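Local coordinates for putative Oleoyl-[acyl-carrier protein] thioesterase (Lactobacillus plantarum, PDB 2OWN) that probably hydrolyses the thioester of oleoyl-[acyl-carrier protein], releasing the free fatty acid from its carrier, at the interface of chains A and B. Coordinates in Å, arbitrary orientation; residue numbers count along the deposited sequence, not the author numbering. Chains: chain A/B, Putative Oleoyl-[acyl-carrier protein] thioesterase.

Contact 1: the interface of chains A and B. Residues chain A 17, 19-21; chain B 35-36, 39-40, 43.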
# COMPACT_ATOMS: atom_id res chain seq x y z
N ARG A 17 10.72 -0.81 -9.66
CA ARG A 17 9.67 -1.01 -10.64
C ARG A 17 8.38 -0.54 -9.97
O ARG A 17 7.99 -1.09 -8.93
CB ARG A 17 9.61 -2.50 -11.06
CG ARG A 17 8.53 -2.94 -12.04
CD ARG A 17 7.17 -3.25 -11.41
NE ARG A 17 6.27 -3.73 -12.43
CZ ARG A 17 6.10 -5.00 -12.82
NH1 ARG A 17 6.76 -6.04 -12.28
NH2 ARG A 17 5.22 -5.23 -13.78
N THR A 19 4.69 -0.63 -9.42
CA THR A 19 3.62 -1.63 -9.64
C THR A 19 2.25 -0.95 -9.77
O THR A 19 2.09 0.20 -9.34
CB THR A 19 3.57 -2.65 -8.49
OG1 THR A 19 3.21 -1.99 -7.27
CG2 THR A 19 4.92 -3.35 -8.31
N TYR A 20 1.28 -1.67 -10.35
CA TYR A 20 -0.13 -1.17 -10.50
C TYR A 20 -0.75 -0.76 -9.12
O TYR A 20 -1.45 0.25 -9.03
CB TYR A 20 -1.03 -2.21 -11.24
CG TYR A 20 -1.35 -3.44 -10.40
CD1 TYR A 20 -0.46 -4.54 -10.34
CD2 TYR A 20 -2.50 -3.47 -9.57
CE1 TYR A 20 -0.73 -5.66 -9.51
CE2 TYR A 20 -2.77 -4.57 -8.72
CZ TYR A 20 -1.88 -5.65 -8.70
OH TYR A 20 -2.15 -6.71 -7.90
N TYR A 21 -0.45 -1.56 -8.08
CA TYR A 21 -0.95 -1.34 -6.69
C TYR A 21 -0.35 -0.11 -5.99
O TYR A 21 -0.93 0.39 -5.02
CB TYR A 21 -0.91 -2.61 -5.82
CG TYR A 21 0.44 -3.26 -5.59
CD1 TYR A 21 0.91 -4.27 -6.47
CD2 TYR A 21 1.24 -2.92 -4.49
CE1 TYR A 21 2.16 -4.91 -6.25
CE2 TYR A 21 2.49 -3.55 -4.26
CZ TYR A 21 2.94 -4.54 -5.14
OH TYR A 21 4.13 -5.16 -4.94
N ILE B 35 -1.90 -10.94 -2.17
CA ILE B 35 -2.78 -10.90 -3.37
C ILE B 35 -2.21 -9.94 -4.42
O ILE B 35 -2.24 -10.26 -5.62
CB ILE B 35 -4.26 -10.57 -3.02
CG1 ILE B 35 -4.86 -11.65 -2.13
CG2 ILE B 35 -5.13 -10.40 -4.27
CD1 ILE B 35 -4.91 -13.06 -2.72
N ASP B 36 -1.70 -8.77 -3.98
CA ASP B 36 -1.07 -7.77 -4.88
C ASP B 36 0.05 -8.36 -5.78
O ASP B 36 0.01 -8.18 -7.01
CB ASP B 36 -0.48 -6.55 -4.11
CG ASP B 36 -1.51 -5.50 -3.70
OD1 ASP B 36 -2.62 -5.38 -4.26
OD2 ASP B 36 -1.13 -4.70 -2.80
N VAL B 39 -1.34 -11.31 -8.22
CA VAL B 39 -2.00 -10.63 -9.37
C VAL B 39 -0.96 -9.92 -10.29
O VAL B 39 -1.17 -9.88 -11.51
CB VAL B 39 -3.18 -9.70 -8.90
CG1 VAL B 39 -3.70 -8.75 -10.00
CG2 VAL B 39 -4.31 -10.56 -8.33
N LEU B 40 0.12 -9.36 -9.70
CA LEU B 40 1.24 -8.73 -10.44
C LEU B 40 1.88 -9.77 -11.37
O LEU B 40 2.15 -9.46 -12.52
CB LEU B 40 2.32 -8.15 -9.51
CG LEU B 40 3.52 -7.40 -10.13
CD1 LEU B 40 3.05 -6.14 -10.86
CD2 LEU B 40 4.54 -7.05 -9.08
N GLU B 43 -0.76 -10.58 -14.23
CA GLU B 43 -0.82 -9.49 -15.24
C GLU B 43 0.42 -9.48 -16.16
O GLU B 43 0.28 -9.23 -17.35
CB GLU B 43 -1.09 -8.10 -14.63
CG GLU B 43 -2.52 -7.95 -14.04
CD GLU B 43 -2.84 -6.56 -13.46
OE1 GLU B 43 -2.14 -5.56 -13.75
OE2 GLU B 43 -3.85 -6.47 -12.71
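A:Tyr20 and A:Tyr21, neighbours in the 3-10 helix 20-22, lie against helix 31-48 of chain B, and a hydrogen bond comes from the first of them. The phenol OH of A:Tyr20 donates to the backbone carbonyl O of B:Asp36 at 2.8 Å. It arrives in the carbonyl plane on a lone pair, with a C=O...donor angle of 115°, well away from the line of the C=O bond.

Stacking is the business of A:Tyr21. Its ring and the carboxylate of B:Asp36 lie nearly parallel, 10° between planes, with CB of the aspartate over the ring face, 3.6 Å from the centroid. OD2 sits near the rim, 3.4 Å from CD2 of A:Tyr21. On the opposite face of the same ring A:Thr19 places its hydroxyl OG1 over the centre, so the ring is held between its own chain and the partner. A:Tyr20 carries CG between its backbone N and carbonyl carbon (chi1 71°), a setting from which the phenol extends to helix 31-48 of chain B; CD1 of A:Tyr21 lies above a face of its ring.

The apolar contacts gather on B:Leu40. Its CB meets the ring edge of A:Tyr20 in plane, while its two methyls part company: CD2 touches the methyl CG2 of A:Thr19 at 3.8 Å, and CD1 lies over the guanidinium face of A:Arg17, 3.8 Å from CZ. B:Val39 crosses the A:Tyr20 side chain at about a right angle, CG1 packing 3.8 Å from CZ of the ring. A leucine in place of A:Tyr20 would probably leave the B:Asp36 carbonyl without its cross-chain donor and open a gap beside B:Val39 and B:Leu40.

Through this patch and its symmetry twin, the long helix of each subunit is fastened to the start of the other, which probably helps hold a dimer together.

Contact 2: the interface of chains A and B. Residues chain A 24-25, 30, 197-198; chain B 170-171, 173.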
# COMPACT_ATOMS: atom_id res chain seq x y z
N ASP A 24 -2.52 5.10 -8.63
CA ASP A 24 -3.94 5.49 -8.51
C ASP A 24 -4.63 5.05 -9.82
O ASP A 24 -3.99 4.44 -10.70
CB ASP A 24 -4.10 7.00 -8.15
CG ASP A 24 -3.56 7.98 -9.22
OD1 ASP A 24 -3.28 7.61 -10.38
OD2 ASP A 24 -3.40 9.16 -8.85
N ARG A 25 -5.91 5.39 -9.97
CA ARG A 25 -6.71 5.06 -11.18
C ARG A 25 -6.23 5.63 -12.54
O ARG A 25 -6.66 5.13 -13.58
CB ARG A 25 -8.21 5.38 -10.98
CG ARG A 25 -8.56 6.84 -10.69
CD ARG A 25 -10.07 7.04 -10.64
NE ARG A 25 -10.71 6.84 -11.95
CZ ARG A 25 -12.03 6.89 -12.20
NH1 ARG A 25 -12.94 7.12 -11.23
NH2 ARG A 25 -12.46 6.70 -13.45
N THR A 30 1.15 7.26 -6.52
CA THR A 30 0.53 8.15 -5.54
C THR A 30 1.61 8.85 -4.70
O THR A 30 2.79 8.44 -4.73
CB THR A 30 -0.43 7.38 -4.59
OG1 THR A 30 0.32 6.44 -3.79
CG2 THR A 30 -1.52 6.63 -5.38
N LEU A 197 -9.25 15.57 -8.39
CA LEU A 197 -8.05 14.72 -8.54
C LEU A 197 -7.77 14.25 -9.98
O LEU A 197 -6.60 14.14 -10.36
CB LEU A 197 -8.11 13.50 -7.58
CG LEU A 197 -8.15 13.82 -6.08
CD1 LEU A 197 -8.44 12.58 -5.24
CD2 LEU A 197 -6.85 14.52 -5.63
N LEU A 198 -8.82 14.00 -10.77
CA LEU A 198 -8.68 13.55 -12.18
C LEU A 198 -8.36 14.65 -13.19
O LEU A 198 -7.87 14.30 -14.28
CB LEU A 198 -9.90 12.71 -12.63
CG LEU A 198 -10.06 11.34 -11.95
CD1 LEU A 198 -11.44 10.75 -12.23
CD2 LEU A 198 -8.96 10.36 -12.36
N PHE B 170 -10.12 7.07 -2.69
CA PHE B 170 -9.68 7.32 -4.06
C PHE B 170 -8.58 6.31 -4.45
O PHE B 170 -8.73 5.65 -5.48
CB PHE B 170 -9.22 8.77 -4.28
CG PHE B 170 -8.79 9.06 -5.68
CD1 PHE B 170 -9.75 9.24 -6.69
CD2 PHE B 170 -7.42 9.14 -6.01
CE1 PHE B 170 -9.37 9.51 -8.03
CE2 PHE B 170 -7.00 9.41 -7.35
CZ PHE B 170 -7.98 9.60 -8.36
N PHE B 171 -7.56 6.13 -3.58
CA PHE B 171 -6.46 5.16 -3.85
C PHE B 171 -6.88 3.66 -3.86
O PHE B 171 -6.07 2.84 -4.30
CB PHE B 171 -5.20 5.36 -2.97
CG PHE B 171 -4.58 6.76 -3.03
CD1 PHE B 171 -4.57 7.55 -4.22
CD2 PHE B 171 -3.83 7.23 -1.92
CE1 PHE B 171 -3.95 8.84 -4.25
CE2 PHE B 171 -3.19 8.50 -1.94
CZ PHE B 171 -3.25 9.31 -3.11
N ILE B 173 -9.26 2.51 -5.79
CA ILE B 173 -9.59 2.30 -7.21
C ILE B 173 -8.25 2.28 -7.96
O ILE B 173 -7.65 3.33 -8.15
CB ILE B 173 -10.58 3.37 -7.78
CG1 ILE B 173 -12.00 3.23 -7.18
CG2 ILE B 173 -10.77 3.21 -9.30
CD1 ILE B 173 -12.16 3.47 -5.69
O HOH W 1 -7.13 5.75 -7.54
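B:Phe170 reaches from the 3-10 helix 170-172 into chain A, in a fold of the acyl-ACP thioesterase family, whose subunits are built from hot-dog domains. Its CG stands anti to the backbone N (chi1 -179°), which directs the ring away from its own backbone N and in between A:Leu197 and the loop residues A:Asp24 and A:Arg25.

Starting at CB, the first neighbour is the methyl CD1 of A:Leu197, at 4.0 Å. The same methyl then covers the ring face, nearest to CG and CD2 and 3.7 Å from the centroid, as the two side chains slide past each other in opposite directions. Farther out the two sides of the ring diverge. CE1 meets CD of A:Arg25 at 3.7 Å, part of the aliphatic stretch of an arginine that crosses the phenylalanine at about a right angle. CE2 faces CB of A:Asp24, and the carboxylate oxygen OD2 lies at the ring edge in plane, the two flat groups 80° apart. At the tip, CZ of B:Phe170 touches CG of A:Arg25 at 3.7 Å. That tip also comes near CB of A:Leu197. A:Leu198 barely reaches the ring through CD2 and mainly backs the arginine: its CD1 lies over the centre of the A:Arg25 guanidinium face, which may steady that end.

Water 1 sits over the other face of the B:Phe170 ring, toward the rim. It hydrogen-bonds to the backbone N of A:Arg25 at 2.7 Å and also to the carbonyl O atoms of B:Phe170 and B:Ile173, bridging the two backbones. Beside it, CG2 of B:Ile173 packs on CB of A:Arg25.

B:Phe171 turns toward A:Thr30, which comes at it from the opposite direction. The threonine methyl CG2 lies over the ring face, 3.6 Å from the centroid, and CB follows 3.7 Å from CZ of B:Phe171.

About 15 Å separates the C-alpha centres of contact 1 and contact 2. They share no residue, yet on chain A the tyrosines of contact 1 belong to the 3-10 helix 20-22, and A:Asp24 and A:Arg25 of contact 2 follow just after it; A:Thr30 then precedes helix 31-48, whose counterpart in chain B receives contact 1. One stretch of chain A touches helix 31-48 and the segment 170-173 of chain B, while helix 194-198 of chain A adds to contact 2. Repeated by the two-fold, the patches spread the contact over several places, consistent with a dimer, though the structure alone does not prove it.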